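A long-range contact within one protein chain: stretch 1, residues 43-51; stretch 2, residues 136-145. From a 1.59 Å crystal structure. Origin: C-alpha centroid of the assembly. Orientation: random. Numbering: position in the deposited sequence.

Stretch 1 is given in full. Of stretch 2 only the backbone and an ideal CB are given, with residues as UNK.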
ATOM      1  N   LEU A  43      -7.811  10.043  16.593  1.00 26.31           N
ATOM      2  CA  LEU A  43      -8.906   9.845  17.524  1.00 24.02           C
ATOM      3  C   LEU A  43      -9.939  10.961  17.388  1.00 29.19           C
ATOM      4  O   LEU A  43      -9.622  12.142  17.581  1.00 30.72           O
ATOM      5  CB  LEU A  43      -8.376   9.783  18.951  1.00 23.22           C
ATOM      6  CG  LEU A  43      -9.390   9.433  20.028  1.00 25.31           C
ATOM      7  CD1 LEU A  43      -9.857   8.004  19.852  1.00 26.55           C
ATOM      8  CD2 LEU A  43      -8.755   9.631  21.383  1.00 28.48           C
ATOM      9  N   ILE A  44     -11.157  10.589  17.006  1.00 25.62           N
ATOM     10  CA  ILE A  44     -12.284  11.502  17.087  1.00 25.41           C
ATOM     11  C   ILE A  44     -13.116  11.117  18.295  1.00 30.30           C
ATOM     12  O   ILE A  44     -13.643  10.007  18.381  1.00 29.08           O
ATOM     13  CB  ILE A  44     -13.176  11.480  15.841  1.00 29.70           C
ATOM     14  CG1 ILE A  44     -12.369  11.768  14.578  1.00 26.72           C
ATOM     15  CG2 ILE A  44     -14.294  12.512  15.976  1.00 29.39           C
ATOM     16  CD1 ILE A  44     -13.198  11.683  13.306  1.00 22.52           C
ATOM     17  N   SER A  45     -13.228  12.038  19.237  1.00 33.68           N
ATOM     18  CA  SER A  45     -13.950  11.752  20.455  1.00 33.74           C
ATOM     19  C   SER A  45     -15.142  12.686  20.594  1.00 33.37           C
ATOM     20  O   SER A  45     -15.015  13.796  21.097  1.00 30.77           O
ATOM     21  CB  SER A  45     -13.020  11.880  21.652  1.00 33.98           C
ATOM     22  OG  SER A  45     -13.665  11.415  22.820  1.00 49.62           O
ATOM     23  N   ALA A  46     -16.299  12.237  20.128  1.00 32.13           N
ATOM     24  CA  ALA A  46     -17.509  13.045  20.214  1.00 33.47           C
ATOM     25  C   ALA A  46     -18.521  12.295  21.047  1.00 35.88           C
ATOM     26  O   ALA A  46     -18.155  11.729  22.077  1.00 38.84           O
ATOM     27  CB  ALA A  46     -18.056  13.343  18.841  1.00 35.12           C
ATOM     28  N   ASP A  47     -19.779  12.273  20.607  1.00 36.61           N
ATOM     29  CA  ASP A  47     -20.787  11.430  21.254  1.00 37.23           C
ATOM     30  C   ASP A  47     -20.346   9.974  21.210  1.00 38.63           C
ATOM     31  O   ASP A  47     -20.564   9.211  22.156  1.00 38.85           O
ATOM     32  CB  ASP A  47     -22.152  11.583  20.592  1.00 40.25           C
ATOM     33  CG  ASP A  47     -22.715  12.978  20.737  1.00 44.20           C
ATOM     34  OD1 ASP A  47     -22.253  13.730  21.626  1.00 45.26           O
ATOM     35  OD2 ASP A  47     -23.624  13.318  19.954  1.00 50.82           O
ATOM     36  N   LYS A  48     -19.727   9.593  20.098  1.00 32.85           N
ATOM     37  CA  LYS A  48     -19.073   8.304  20.011  1.00 34.51           C
ATOM     38  C   LYS A  48     -17.589   8.516  19.771  1.00 32.72           C
ATOM     39  O   LYS A  48     -17.171   9.583  19.331  1.00 35.71           O
ATOM     40  CB  LYS A  48     -19.711   7.452  18.923  1.00 36.24           C
ATOM     41  CG  LYS A  48     -21.104   7.014  19.326  1.00 41.50           C
ATOM     42  CD  LYS A  48     -21.643   5.894  18.488  1.00 48.50           C
ATOM     43  CE  LYS A  48     -22.883   5.343  19.143  1.00 53.47           C
ATOM     44  NZ  LYS A  48     -22.578   5.001  20.560  1.00 58.66           N
ATOM     45  N   ILE A  49     -16.794   7.504  20.097  1.00 31.02           N
ATOM     46  CA  ILE A  49     -15.345   7.613  20.018  1.00 32.56           C
ATOM     47  C   ILE A  49     -14.802   6.648  18.984  1.00 30.65           C
ATOM     48  O   ILE A  49     -15.078   5.447  19.041  1.00 31.20           O
ATOM     49  CB  ILE A  49     -14.688   7.331  21.377  1.00 32.37           C
ATOM     50  CG1 ILE A  49     -15.215   8.322  22.417  1.00 35.86           C
ATOM     51  CG2 ILE A  49     -13.172   7.388  21.258  1.00 28.50           C
ATOM     52  CD1 ILE A  49     -14.686   8.084  23.804  1.00 41.88           C
ATOM     53  N   ALA A  50     -14.035   7.180  18.036  1.00 28.92           N
ATOM     54  CA  ALA A  50     -13.464   6.365  16.963  1.00 30.36           C
ATOM     55  C   ALA A  50     -11.962   6.545  16.905  1.00 26.68           C
ATOM     56  O   ALA A  50     -11.457   7.666  17.015  1.00 27.66           O
ATOM     57  CB  ALA A  50     -14.086   6.718  15.621  1.00 28.11           C
ATOM     58  N   LEU A  51     -11.259   5.429  16.738  1.00 22.99           N
ATOM     59  CA  LEU A  51      -9.815   5.431  16.566  1.00 24.47           C
ATOM     60  C   LEU A  51      -9.467   4.935  15.165  1.00 29.88           C
ATOM     61  O   LEU A  51      -9.848   3.820  14.791  1.00 29.51           O
ATOM     62  CB  LEU A  51      -9.136   4.547  17.617  1.00 25.62           C
ATOM     63  CG  LEU A  51      -7.620   4.391  17.458  1.00 23.82           C
ATOM     64  CD1 LEU A  51      -6.922   5.721  17.683  1.00 25.75           C
ATOM     65  CD2 LEU A  51      -7.081   3.334  18.404  1.00 24.37           C
ATOM     66  N   UNK A 136     -21.202   7.061   9.017  1.00 33.21           N
ATOM     67  CA  UNK A 136     -21.134   6.696  10.422  1.00 30.60           C
ATOM     68  C   UNK A 136     -21.125   7.988  11.244  1.00 32.34           C
ATOM     69  O   UNK A 136     -20.214   8.815  11.130  1.00 34.93           O
ATOM     70  CB  UNK A 136     -19.901   5.839  10.715  1.00 30.60           C
ATOM     71  N   UNK A 137     -22.150   8.170  12.062  1.00 33.15           N
ATOM     72  CA  UNK A 137     -22.327   9.424  12.782  1.00 33.05           C
ATOM     73  C   UNK A 137     -21.756   9.297  14.186  1.00 34.66           C
ATOM     74  O   UNK A 137     -22.222   8.475  14.979  1.00 35.62           O
ATOM     75  CB  UNK A 137     -23.805   9.818  12.836  1.00 33.05           C
ATOM     76  N   UNK A 138     -20.721  10.085  14.476  1.00 34.57           N
ATOM     77  CA  UNK A 138     -20.098  10.085  15.801  1.00 33.62           C
ATOM     78  C   UNK A 138     -20.731  11.137  16.704  1.00 34.12           C
ATOM     79  O   UNK A 138     -20.330  11.301  17.854  1.00 37.54           O
ATOM     80  CB  UNK A 138     -18.593  10.332  15.684  1.00 33.62           C
ATOM     81  N   UNK A 139     -21.715  11.853  16.169  1.00 34.10           N
ATOM     82  CA  UNK A 139     -22.348  12.943  16.888  1.00 36.56           C
ATOM     83  C   UNK A 139     -21.591  14.246  16.700  1.00 41.35           C
ATOM     84  O   UNK A 139     -20.460  14.246  16.207  1.00 39.00           O
ATOM     85  CB  UNK A 139     -22.453  12.606  18.377  1.00 36.56           C
ATOM     86  N   UNK A 140     -22.219  15.358  17.075  1.00 39.30           N
ATOM     87  CA  UNK A 140     -21.555  16.658  17.066  1.00 36.93           C
ATOM     88  C   UNK A 140     -21.076  17.078  15.671  1.00 42.38           C
ATOM     89  O   UNK A 140     -20.102  17.827  15.534  1.00 45.20           O
ATOM     90  CB  UNK A 140     -20.366  16.632  18.029  1.00 36.93           C
ATOM     91  N   UNK A 141     -21.774  16.603  14.639  1.00 38.93           N
ATOM     92  CA  UNK A 141     -21.481  17.001  13.272  1.00 36.63           C
ATOM     93  C   UNK A 141     -20.461  16.122  12.560  1.00 38.89           C
ATOM     94  O   UNK A 141     -20.219  16.300  11.363  1.00 35.06           O
ATOM     95  CB  UNK A 141     -20.982  18.447  13.267  1.00 36.63           C
ATOM     96  N   UNK A 142     -19.854  15.187  13.294  1.00 31.50           N
ATOM     97  CA  UNK A 142     -18.897  14.253  12.706  1.00 31.56           C
ATOM     98  C   UNK A 142     -19.641  13.096  12.047  1.00 35.06           C
ATOM     99  O   UNK A 142     -19.570  11.951  12.516  1.00 34.68           O
ATOM    100  CB  UNK A 142     -17.925  13.732  13.766  1.00 31.56           C
ATOM    101  N   UNK A 143     -20.378  13.385  10.978  1.00 33.71           N
ATOM    102  CA  UNK A 143     -20.999  12.300  10.237  1.00 35.37           C
ATOM    103  C   UNK A 143     -20.071  11.903   9.109  1.00 30.07           C
ATOM    104  O   UNK A 143     -20.045  12.529   8.050  1.00 32.04           O
ATOM    105  CB  UNK A 143     -22.376  12.701   9.703  1.00 35.37           C
ATOM    106  N   UNK A 144     -19.298  10.858   9.374  1.00 28.88           N
ATOM    107  CA  UNK A 144     -18.280  10.386   8.459  1.00 29.27           C
ATOM    108  C   UNK A 144     -18.892   9.797   7.194  1.00 36.35           C
ATOM    109  O   UNK A 144     -19.924   9.125   7.246  1.00 36.89           O
ATOM    110  CB  UNK A 144     -17.394   9.347   9.149  1.00 29.27           C
ATOM    111  N   UNK A 145     -18.252  10.063   6.057  1.00 33.17           N
ATOM    112  CA  UNK A 145     -18.579   9.393   4.803  1.00 32.80           C
ATOM    113  C   UNK A 145     -17.375   8.562   4.348  1.00 32.39           C
ATOM    114  O   UNK A 145     -16.232   9.018   4.425  1.00 28.70           O
ATOM    115  CB  UNK A 145     -18.978  10.408   3.730  1.00 32.80           C
TER

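Stretch 1 folds back on itself, its two strands paired by I44 and A50, and the second stretch brings its own turn against that hairpin. At 136 the CA-to-CB bond runs sideways and an ideal CB finds nothing of stretch 1 within 5.5 Å, so the contact sets little preference; the residue is L136, whose end comes nearer without touching. Position 137 is equally unconstrained by stretch 1, but the backbone N of 139 lies within reach of a short acceptor side chain. D137 fills this role, its OD1 accepting a hydrogen bond from that N at 2.8 Å.

Position 138 is the centre of the contact. Its carbonyl O accepts a hydrogen bond from K48 N at 2.9 Å, whatever the side chain. The ideal CB lies 4.4 Å from A46 CB and 4.8 Å from I44 CG2, an apolar setting that would suit leucine, isoleucine, valine or methionine. The residue is L138, in the mt rotamer: CD1 packs 3.7 Å from I44 CG2 and 3.8 Å from A50 CB, while CD2 lies 4.1 Å from K48 CB.

At 139, phi/psi of 86/166 would jam a CB against the preceding carbonyl O, and the ideal CB would also fall 2.1 Å from D47 OD2. Both point to glycine, and G139 lets D47 OD2 approach its CA to 3.3 Å. It opens a type I' turn that ends at 142.

Position 140, at 61/29, points toward stretch 1, with the ideal CB 4.1 Å from A46 CB and 5.0 Å from D47 OD1. Asparagine or glycine would suit the backbone, whereas the nearby carboxylate favours a long basic side chain, lysine or arginine. R140 forms a long salt bridge, NH1 to D47 OD1 at 3.7 Å, and A46 CA lies over one face of its guanidinium. A water also links D47 OD2 (3.0 Å) to R140 N (2.6 Å).

Position 141 points away, and its 90/-7 backbone again calls for glycine; it is G141.

At 142 the CB is directed toward stretch 1, 4.4 Å from I44 CG2, so an aliphatic or flat aromatic side chain could pack there. H142 offers its ring face to I44 CG2, a CH-pi contact 3.9 Å from the ring centroid.

Position 143 is out of reach and open to many residues; it is E143. Position 144 points toward stretch 1 from farther off, favouring a sizeable aliphatic: L144 CD2 reaches I44 CD1 at 4.1 Å. Position 145, out of reach, is T145.

Stretch 2 (136-145) LDLGRGHELT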
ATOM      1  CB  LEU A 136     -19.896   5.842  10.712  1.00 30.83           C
ATOM      2  CG  LEU A 136     -19.794   5.278  12.129  1.00 35.80           C
ATOM      3  CD1 LEU A 136     -20.836   4.185  12.340  1.00 38.07           C
ATOM      4  CD2 LEU A 136     -18.387   4.755  12.411  1.00 33.02           C
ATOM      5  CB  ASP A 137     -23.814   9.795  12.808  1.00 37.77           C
ATOM      6  CG  ASP A 137     -24.081  11.141  13.447  1.00 38.62           C
ATOM      7  OD1 ASP A 137     -23.125  11.884  13.746  1.00 35.97           O
ATOM      8  OD2 ASP A 137     -25.273  11.456  13.641  1.00 43.32           O
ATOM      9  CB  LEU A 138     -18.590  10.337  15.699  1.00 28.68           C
ATOM     10  CG  LEU A 138     -17.806   9.361  14.818  1.00 33.63           C
ATOM     11  CD1 LEU A 138     -16.301   9.650  14.842  1.00 29.26           C
ATOM     12  CD2 LEU A 138     -18.095   7.919  15.221  1.00 36.33           C
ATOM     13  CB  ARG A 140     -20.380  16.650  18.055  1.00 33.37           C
ATOM     14  CG  ARG A 140     -20.758  17.153  19.441  1.00 45.14           C
ATOM     15  CD  ARG A 140     -20.329  16.220  20.563  1.00 47.15           C
ATOM     16  NE  ARG A 140     -18.952  16.450  20.975  1.00 45.41           N
ATOM     17  CZ  ARG A 140     -18.442  16.042  22.131  1.00 44.77           C
ATOM     18  NH1 ARG A 140     -19.196  15.392  23.005  1.00 46.95           N
ATOM     19  NH2 ARG A 140     -17.171  16.287  22.412  1.00 37.91           N
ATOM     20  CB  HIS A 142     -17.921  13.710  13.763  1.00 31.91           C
ATOM     21  CG  HIS A 142     -17.156  14.772  14.500  1.00 35.39           C
ATOM     22  ND1 HIS A 142     -15.945  15.264  14.058  1.00 31.61           N
ATOM     23  CD2 HIS A 142     -17.431  15.429  15.655  1.00 31.95           C
ATOM     24  CE1 HIS A 142     -15.508  16.180  14.906  1.00 32.46           C
ATOM     25  NE2 HIS A 142     -16.391  16.298  15.882  1.00 34.33           N
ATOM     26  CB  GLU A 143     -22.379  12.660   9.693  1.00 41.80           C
ATOM     27  CG  GLU A 143     -23.097  11.407   9.195  1.00 55.99           C
ATOM     28  CD  GLU A 143     -24.512  11.661   8.730  1.00 74.87           C
ATOM     29  OE1 GLU A 143     -24.951  12.832   8.767  1.00 85.22           O
ATOM     30  OE2 GLU A 143     -25.186  10.684   8.326  1.00 76.53           O
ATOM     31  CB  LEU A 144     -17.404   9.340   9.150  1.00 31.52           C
ATOM     32  CG  LEU A 144     -16.860   9.729  10.527  1.00 31.89           C
ATOM     33  CD1 LEU A 144     -16.022   8.582  11.105  1.00 29.75           C
ATOM     34  CD2 LEU A 144     -16.059  11.032  10.463  1.00 26.58           C
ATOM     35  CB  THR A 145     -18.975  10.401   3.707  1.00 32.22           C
ATOM     36  OG1 THR A 145     -20.196  11.043   4.083  1.00 36.42           O
ATOM     37  CG2 THR A 145     -19.191   9.695   2.378  1.00 33.70           C
TER
HETATM   38  O   HOH W   1     -24.505  15.646  18.272  1.00 47.37           O
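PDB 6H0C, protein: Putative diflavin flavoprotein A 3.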